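Local atomic coordinates of avirulence protein (Pseudomonas syringae, PDB entry 4B6X), a protein that is a type III secreted effector whose in planta processed C-terminal coiled-coil domain probably takes part in triggering plant immunity. Residues D43-Q46 / D47-E51. Sequence-based numbering, arbitrary orientation.
Sequences DELQ and DAIDE
Gln46 O accepts the backbone N-H of Asp50 over 3.0 Å, with an N-H...O angle of 166°. The Asp50 carboxylate lies beside the same oxygen, OD1 and OD2 each 3.4 Å from Gln46 O, but all three are acceptors and no bond forms. The Gln46 side chain touches through CB, 3.3 Å from Asp47 N, and, extended beyond CG, its amide makes no contact with 47-51. Asp47 N donates to Asp43 O at 3.0 Å and 162°. Asp47 CG stands beside its own backbone N (chi1 -71°), which brings the carboxylate close to the Asp43 carbonyl; OD2 and Asp43 O, 3.5 Å apart, are both acceptors and cannot bond. Ile49 N to Leu45 O, 2.9 Å, and Ala48 N to Glu44 O complete four i to i+4 bonds, which identify 43-50 as regular alpha-helix. These residues close the first arm of an antiparallel helical hairpin, the coiled coil of the C-terminal domain, in which helix 25-50 pairs with helix 54-89. Between the two segments the apolar contact is slight: Leu45 and Ile49 cross obliquely, with Ile49 CD1 4.1 Å from Leu45 CG. Leu45 also packs on Thr60 and Leu64 of the partner helix, and buried Ala48 rests on Glu56 and Ile57. Glu51 N still reaches Asp47 O, at 3.0 Å, just before the turn between the arms.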
ATOM      1  N   ASP A  43      -6.363  10.649  -0.570  1.00 23.52           N
ATOM      2  CA  ASP A  43      -6.554  12.074  -0.822  1.00 25.74           C
ATOM      3  C   ASP A  43      -7.534  12.328  -1.974  1.00 25.02           C
ATOM      4  O   ASP A  43      -8.467  13.116  -1.858  1.00 25.59           O
ATOM      5  CB  ASP A  43      -5.223  12.740  -1.221  1.00 28.61           C
ATOM      6  CG  ASP A  43      -4.343  13.120  -0.034  1.00 34.01           C
ATOM      7  OD1 ASP A  43      -4.800  13.054   1.122  1.00 38.89           O
ATOM      8  OD2 ASP A  43      -3.170  13.500  -0.268  1.00 39.75           O
ATOM      9  N   GLU A  44      -7.291  11.684  -3.102  1.00 23.93           N
ATOM     10  CA  GLU A  44      -8.100  11.897  -4.302  1.00 24.20           C
ATOM     11  C   GLU A  44      -9.543  11.440  -4.110  1.00 22.17           C
ATOM     12  O   GLU A  44     -10.470  12.121  -4.512  1.00 23.30           O
ATOM     13  CB  GLU A  44      -7.444  11.212  -5.509  1.00 23.66           C
ATOM     14  CG  GLU A  44      -6.149  11.933  -5.883  1.00 29.73           C
ATOM     15  CD  GLU A  44      -5.132  11.072  -6.641  1.00 33.61           C
ATOM     16  OE1 GLU A  44      -5.458   9.937  -7.013  1.00 33.56           O
ATOM     17  OE2 GLU A  44      -3.984  11.557  -6.853  1.00 39.63           O
ATOM     18  N   LEU A  45      -9.726  10.314  -3.454  1.00 20.11           N
ATOM     19  CA  LEU A  45     -11.076   9.853  -3.104  1.00 20.00           C
ATOM     20  C   LEU A  45     -11.842  10.832  -2.237  1.00 21.10           C
ATOM     21  O   LEU A  45     -13.017  11.143  -2.508  1.00 21.52           O
ATOM     22  CB  LEU A  45     -11.032   8.472  -2.416  1.00 19.42           C
ATOM     23  CG  LEU A  45     -12.372   7.840  -1.954  1.00 20.00           C
ATOM     24  CD1 LEU A  45     -13.302   7.775  -3.121  1.00 17.87           C
ATOM     25  CD2 LEU A  45     -12.145   6.452  -1.293  1.00 17.31           C
ATOM     26  N   GLN A  46     -11.188  11.342  -1.195  1.00 22.30           N
ATOM     27  CA  GLN A  46     -11.855  12.237  -0.292  1.00 23.49           C
ATOM     28  C   GLN A  46     -12.184  13.573  -0.974  1.00 25.00           C
ATOM     29  O   GLN A  46     -13.248  14.184  -0.716  1.00 25.08           O
ATOM     30  CB  GLN A  46     -11.019  12.416   0.972  1.00 25.73           C
ATOM     31  CG  GLN A  46     -10.968  11.144   1.841  1.00 22.96           C
ATOM     32  CD  GLN A  46     -10.495  11.395   3.255  1.00 24.51           C
ATOM     33  OE1 GLN A  46      -9.302  11.353   3.510  1.00 26.53           O
ATOM     34  NE2 GLN A  46     -11.425  11.627   4.192  1.00 25.85           N
ATOM     35  N   ASP A  47     -11.282  14.034  -1.838  1.00 25.34           N
ATOM     36  CA  ASP A  47     -11.558  15.239  -2.634  1.00 27.51           C
ATOM     37  C   ASP A  47     -12.749  15.016  -3.576  1.00 26.64           C
ATOM     38  O   ASP A  47     -13.617  15.874  -3.690  1.00 27.66           O
ATOM     39  CB  ASP A  47     -10.323  15.660  -3.426  1.00 28.30           C
ATOM     40  CG  ASP A  47      -9.246  16.228  -2.552  1.00 33.06           C
ATOM     41  OD1 ASP A  47      -9.521  16.558  -1.366  1.00 37.46           O
ATOM     42  OD2 ASP A  47      -8.117  16.376  -3.051  1.00 37.99           O
ATOM     43  N   ALA A  48     -12.806  13.849  -4.214  1.00 25.12           N
ATOM     44  CA  ALA A  48     -13.916  13.525  -5.101  1.00 24.78           C
ATOM     45  C   ALA A  48     -15.255  13.447  -4.338  1.00 25.98           C
ATOM     46  O   ALA A  48     -16.288  13.811  -4.884  1.00 26.50           O
ATOM     47  CB  ALA A  48     -13.641  12.226  -5.885  1.00 22.59           C
ATOM     48  N   ILE A  49     -15.238  12.963  -3.099  1.00 26.83           N
ATOM     49  CA  ILE A  49     -16.420  13.009  -2.222  1.00 27.63           C
ATOM     50  C   ILE A  49     -16.831  14.455  -1.908  1.00 30.87           C
ATOM     51  O   ILE A  49     -18.025  14.810  -2.064  1.00 31.97           O
ATOM     52  CB  ILE A  49     -16.202  12.207  -0.901  1.00 28.53           C
ATOM     53  CG1 ILE A  49     -16.089  10.707  -1.214  1.00 25.43           C
ATOM     54  CG2 ILE A  49     -17.338  12.468   0.106  1.00 29.62           C
ATOM     55  CD1 ILE A  49     -15.465   9.866  -0.146  1.00 23.63           C
ATOM     56  N   ASP A  50     -15.873  15.298  -1.501  1.00 32.24           N
ATOM     57  CA  ASP A  50     -16.171  16.715  -1.215  1.00 35.26           C
ATOM     58  C   ASP A  50     -16.788  17.416  -2.432  1.00 35.06           C
ATOM     59  O   ASP A  50     -17.649  18.244  -2.296  1.00 35.54           O
ATOM     60  CB  ASP A  50     -14.917  17.482  -0.790  1.00 37.10           C
ATOM     61  CG  ASP A  50     -14.334  16.985   0.526  1.00 39.86           C
ATOM     62  OD1 ASP A  50     -15.049  16.319   1.305  1.00 40.81           O
ATOM     63  OD2 ASP A  50     -13.147  17.250   0.775  1.00 41.18           O
ATOM     64  N   GLU A  51     -16.328  17.060  -3.621  1.00 34.18           N
ATOM     65  CA  GLU A  51     -16.870  17.596  -4.853  1.00 35.01           C
ATOM     66  C   GLU A  51     -18.144  16.882  -5.343  1.00 33.09           C
ATOM     67  O   GLU A  51     -18.667  17.235  -6.382  1.00 33.64           O
ATOM     68  CB  GLU A  51     -15.815  17.485  -5.945  1.00 34.59           C
ATOM     69  CG  GLU A  51     -14.595  18.362  -5.798  1.00 41.13           C
ATOM     70  CD  GLU A  51     -13.411  17.847  -6.663  1.00 47.52           C
ATOM     71  OE1 GLU A  51     -13.621  16.895  -7.472  1.00 47.37           O
ATOM     72  OE2 GLU A  51     -12.272  18.382  -6.516  1.00 52.35           O
TER